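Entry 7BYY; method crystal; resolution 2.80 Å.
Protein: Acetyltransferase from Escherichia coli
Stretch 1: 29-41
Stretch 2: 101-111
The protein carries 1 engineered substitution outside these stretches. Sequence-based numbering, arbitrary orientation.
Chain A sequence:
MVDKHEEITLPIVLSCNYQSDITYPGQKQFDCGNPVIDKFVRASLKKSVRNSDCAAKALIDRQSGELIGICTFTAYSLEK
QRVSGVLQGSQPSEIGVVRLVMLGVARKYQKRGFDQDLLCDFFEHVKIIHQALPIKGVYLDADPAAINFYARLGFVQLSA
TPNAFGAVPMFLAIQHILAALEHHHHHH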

# COMPACT_ATOMS: atom_id res chain seq x y z
N GLN A 29 19.23 19.73 -11.89
CA GLN A 29 19.24 20.89 -11.02
C GLN A 29 17.89 21.10 -10.33
O GLN A 29 17.82 21.05 -9.10
CB GLN A 29 19.67 22.13 -11.82
CG GLN A 29 20.78 21.80 -12.82
CD GLN A 29 21.69 22.98 -13.11
OE1 GLN A 29 22.89 22.93 -12.85
NE2 GLN A 29 21.12 24.05 -13.66
N PHE A 30 16.80 21.27 -11.08
CA PHE A 30 15.44 21.29 -10.53
C PHE A 30 15.32 22.24 -9.33
O PHE A 30 15.14 21.82 -8.19
CB PHE A 30 14.99 19.88 -10.16
CG PHE A 30 13.53 19.77 -9.87
CD1 PHE A 30 12.60 19.81 -10.89
CD2 PHE A 30 13.07 19.65 -8.57
CE1 PHE A 30 11.25 19.72 -10.62
CE2 PHE A 30 11.73 19.56 -8.29
CZ PHE A 30 10.81 19.60 -9.32
N ASP A 31 15.45 23.53 -9.61
CA ASP A 31 15.23 24.54 -8.58
C ASP A 31 13.73 24.66 -8.31
O ASP A 31 12.98 25.15 -9.15
CB ASP A 31 15.81 25.88 -9.02
CG ASP A 31 15.83 26.89 -7.90
OD1 ASP A 31 15.52 26.51 -6.75
OD2 ASP A 31 16.15 28.07 -8.16
N CYS A 32 13.30 24.22 -7.12
CA CYS A 32 11.89 24.24 -6.77
C CYS A 32 11.57 25.04 -5.52
O CYS A 32 10.38 25.16 -5.16
CB CYS A 32 11.37 22.80 -6.60
SG CYS A 32 11.50 22.14 -4.92
N GLY A 33 12.57 25.59 -4.83
CA GLY A 33 12.35 26.39 -3.64
C GLY A 33 12.50 25.64 -2.33
O GLY A 33 12.65 26.28 -1.29
N ASN A 34 12.46 24.31 -2.37
CA ASN A 34 12.68 23.48 -1.19
C ASN A 34 14.05 22.83 -1.31
O ASN A 34 14.21 21.88 -2.09
CB ASN A 34 11.59 22.42 -1.05
CG ASN A 34 11.57 21.76 0.31
OD1 ASN A 34 12.61 21.43 0.88
ND2 ASN A 34 10.37 21.54 0.85
N PRO A 35 15.06 23.29 -0.57
CA PRO A 35 16.41 22.73 -0.75
C PRO A 35 16.50 21.24 -0.46
O PRO A 35 17.28 20.54 -1.12
CB PRO A 35 17.27 23.55 0.22
CG PRO A 35 16.31 24.09 1.22
CD PRO A 35 15.03 24.33 0.47
N VAL A 36 15.72 20.72 0.49
CA VAL A 36 15.72 19.29 0.75
C VAL A 36 15.19 18.53 -0.46
O VAL A 36 15.80 17.56 -0.92
CB VAL A 36 14.92 18.97 2.03
CG1 VAL A 36 14.57 17.49 2.08
CG2 VAL A 36 15.70 19.38 3.26
N ILE A 37 14.05 18.96 -0.99
CA ILE A 37 13.50 18.33 -2.19
C ILE A 37 14.44 18.52 -3.37
O ILE A 37 14.58 17.63 -4.23
CB ILE A 37 12.09 18.88 -2.48
CG1 ILE A 37 11.20 18.74 -1.24
CG2 ILE A 37 11.46 18.15 -3.66
CD1 ILE A 37 9.75 19.12 -1.49
N ASP A 38 15.10 19.68 -3.44
CA ASP A 38 16.05 19.94 -4.53
C ASP A 38 17.15 18.89 -4.57
O ASP A 38 17.39 18.26 -5.60
CB ASP A 38 16.65 21.33 -4.38
CG ASP A 38 15.73 22.43 -4.86
OD1 ASP A 38 14.65 22.12 -5.39
OD2 ASP A 38 16.10 23.62 -4.71
N LYS A 39 17.84 18.70 -3.44
CA LYS A 39 18.95 17.75 -3.40
C LYS A 39 18.48 16.31 -3.58
O LYS A 39 19.27 15.48 -4.03
CB LYS A 39 19.71 17.90 -2.09
CG LYS A 39 21.16 17.43 -2.16
CD LYS A 39 21.89 18.08 -3.34
CE LYS A 39 23.32 17.57 -3.46
NZ LYS A 39 24.23 18.20 -2.46
N PHE A 40 17.23 16.01 -3.25
CA PHE A 40 16.73 14.65 -3.42
C PHE A 40 16.60 14.30 -4.90
O PHE A 40 17.06 13.25 -5.35
CB PHE A 40 15.39 14.47 -2.72
CG PHE A 40 14.74 13.14 -2.98
CD1 PHE A 40 13.80 13.00 -3.99
CD2 PHE A 40 15.08 12.03 -2.23
CE1 PHE A 40 13.21 11.77 -4.24
CE2 PHE A 40 14.49 10.80 -2.48
CZ PHE A 40 13.55 10.67 -3.48
N VAL A 41 15.95 15.18 -5.67
CA VAL A 41 15.72 14.90 -7.08
C VAL A 41 17.05 14.89 -7.84
O VAL A 41 17.26 14.04 -8.72
CB VAL A 41 14.75 15.94 -7.67
CG1 VAL A 41 14.44 15.62 -9.13
CG2 VAL A 41 13.47 15.99 -6.85
N VAL A 101 5.43 12.02 0.64
CA VAL A 101 6.66 12.45 1.28
C VAL A 101 7.30 13.66 0.60
O VAL A 101 8.10 14.36 1.23
CB VAL A 101 7.67 11.29 1.37
CG1 VAL A 101 6.97 10.02 1.83
CG2 VAL A 101 8.37 11.06 0.05
N MET A 102 6.95 13.93 -0.66
CA MET A 102 7.54 15.06 -1.37
C MET A 102 6.66 15.44 -2.54
O MET A 102 6.13 14.57 -3.24
CB MET A 102 8.95 14.72 -1.87
CG MET A 102 10.05 15.36 -1.06
SD MET A 102 11.68 14.81 -1.58
CE MET A 102 11.59 13.06 -1.19
N LEU A 103 6.49 16.74 -2.74
CA LEU A 103 5.85 17.24 -3.95
C LEU A 103 6.37 18.65 -4.19
O LEU A 103 6.07 19.56 -3.41
CB LEU A 103 4.33 17.22 -3.83
CG LEU A 103 3.54 18.16 -4.74
CD1 LEU A 103 3.70 17.76 -6.19
CD2 LEU A 103 2.07 18.15 -4.36
N GLY A 104 7.15 18.81 -5.24
CA GLY A 104 7.72 20.11 -5.57
C GLY A 104 7.52 20.44 -7.03
O GLY A 104 7.58 19.57 -7.89
N VAL A 105 7.26 21.72 -7.28
CA VAL A 105 7.14 22.26 -8.63
C VAL A 105 8.32 23.19 -8.87
O VAL A 105 8.63 24.04 -8.03
CB VAL A 105 5.81 23.02 -8.83
CG1 VAL A 105 5.83 23.82 -10.13
CG2 VAL A 105 4.63 22.05 -8.81
N ALA A 106 8.99 23.01 -10.01
CA ALA A 106 10.12 23.87 -10.35
C ALA A 106 9.69 25.33 -10.33
O ALA A 106 8.56 25.68 -10.68
CB ALA A 106 10.69 23.49 -11.71
N ARG A 107 10.62 26.20 -9.92
CA ARG A 107 10.26 27.58 -9.62
C ARG A 107 9.78 28.33 -10.85
O ARG A 107 8.89 29.18 -10.76
CB ARG A 107 11.44 28.30 -8.97
CG ARG A 107 11.57 28.07 -7.48
CD ARG A 107 12.34 29.19 -6.81
NE ARG A 107 13.65 29.37 -7.42
CZ ARG A 107 14.24 30.55 -7.58
NH1 ARG A 107 13.64 31.65 -7.17
NH2 ARG A 107 15.44 30.61 -8.15
N LYS A 108 10.36 28.04 -12.02
CA LYS A 108 9.96 28.75 -13.23
C LYS A 108 8.62 28.28 -13.77
O LYS A 108 8.18 28.79 -14.81
CB LYS A 108 11.04 28.63 -14.31
CG LYS A 108 11.24 27.24 -14.87
CD LYS A 108 11.95 27.32 -16.21
CE LYS A 108 12.99 26.23 -16.35
NZ LYS A 108 13.72 26.34 -17.65
N TYR A 109 7.96 27.33 -13.11
CA TYR A 109 6.59 26.94 -13.43
C TYR A 109 5.62 27.19 -12.29
O TYR A 109 4.43 26.89 -12.43
CB TYR A 109 6.52 25.45 -13.81
CG TYR A 109 7.54 25.00 -14.81
CD1 TYR A 109 8.77 24.51 -14.40
CD2 TYR A 109 7.27 25.04 -16.18
CE1 TYR A 109 9.71 24.09 -15.31
CE2 TYR A 109 8.21 24.62 -17.10
CZ TYR A 109 9.43 24.15 -16.66
OH TYR A 109 10.37 23.73 -17.57
N GLN A 110 6.09 27.72 -11.16
CA GLN A 110 5.22 27.94 -10.01
C GLN A 110 4.21 29.05 -10.31
O GLN A 110 4.27 29.72 -11.34
CB GLN A 110 6.04 28.27 -8.77
CG GLN A 110 6.86 27.10 -8.24
CD GLN A 110 7.70 27.47 -7.04
OE1 GLN A 110 7.70 28.62 -6.59
NE2 GLN A 110 8.43 26.49 -6.50
N LYS A 111 3.27 29.22 -9.38
CA LYS A 111 2.19 30.20 -9.50
C LYS A 111 1.36 29.99 -10.76
O LYS A 111 0.82 30.95 -11.32
CB LYS A 111 2.74 31.63 -9.45
CG LYS A 111 2.97 32.17 -8.05
CD LYS A 111 3.71 33.50 -8.08
CE LYS A 111 3.60 34.24 -6.75
NZ LYS A 111 2.27 34.90 -6.59
O HOH W 1 7.73 23.33 -4.36

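Helix 35-41 crosses strand 101-105 nearly at right angles (93°), the loop before it packs against the strand's end and the residues after it, and the fit depends on a hollow at Gly104. With no side chain there, the strand leaves room for Cys32 and Ile37: a CB on Gly104 would lie about 3.1 Å from Cys32 SG and 3.4 Å from Ile37 CG2. Cys32 settles close to the backbone, its CB 3.3 Å from Val105 O, while the Phe30 ring presents its edge to Gly104 O, CZ lying 3.5 Å from it.

Further along the helix the strand supplies the bump. Met102 points toward the helix and lies against both Ile37 and Phe40; its CG is 3.6 Å from Ile37 CG1, and its CE lies over one face of the Phe40 ring in a CH-pi contact, 3.5 Å from the centroid and only 8° off the normal.

At the other end the contact becomes polar. Arg107 N donates to Asp31 O (2.7 Å), and the guanidinium meets the carboxylate edge-on in a salt bridge, with Arg107 NH2 2.6 Å from Asp31 OD2. Beside the salt bridge the backbones run close, Ala106 CA 4.0 Å from Cys32 CA, with Ala106 CB 4.0 Å from Phe30 CE1. Gln110 NE2 is held within its own stretch by Val105 O (2.9 Å) and reaches across in a weak hydrogen bond to Cys32 O (2.7 Å).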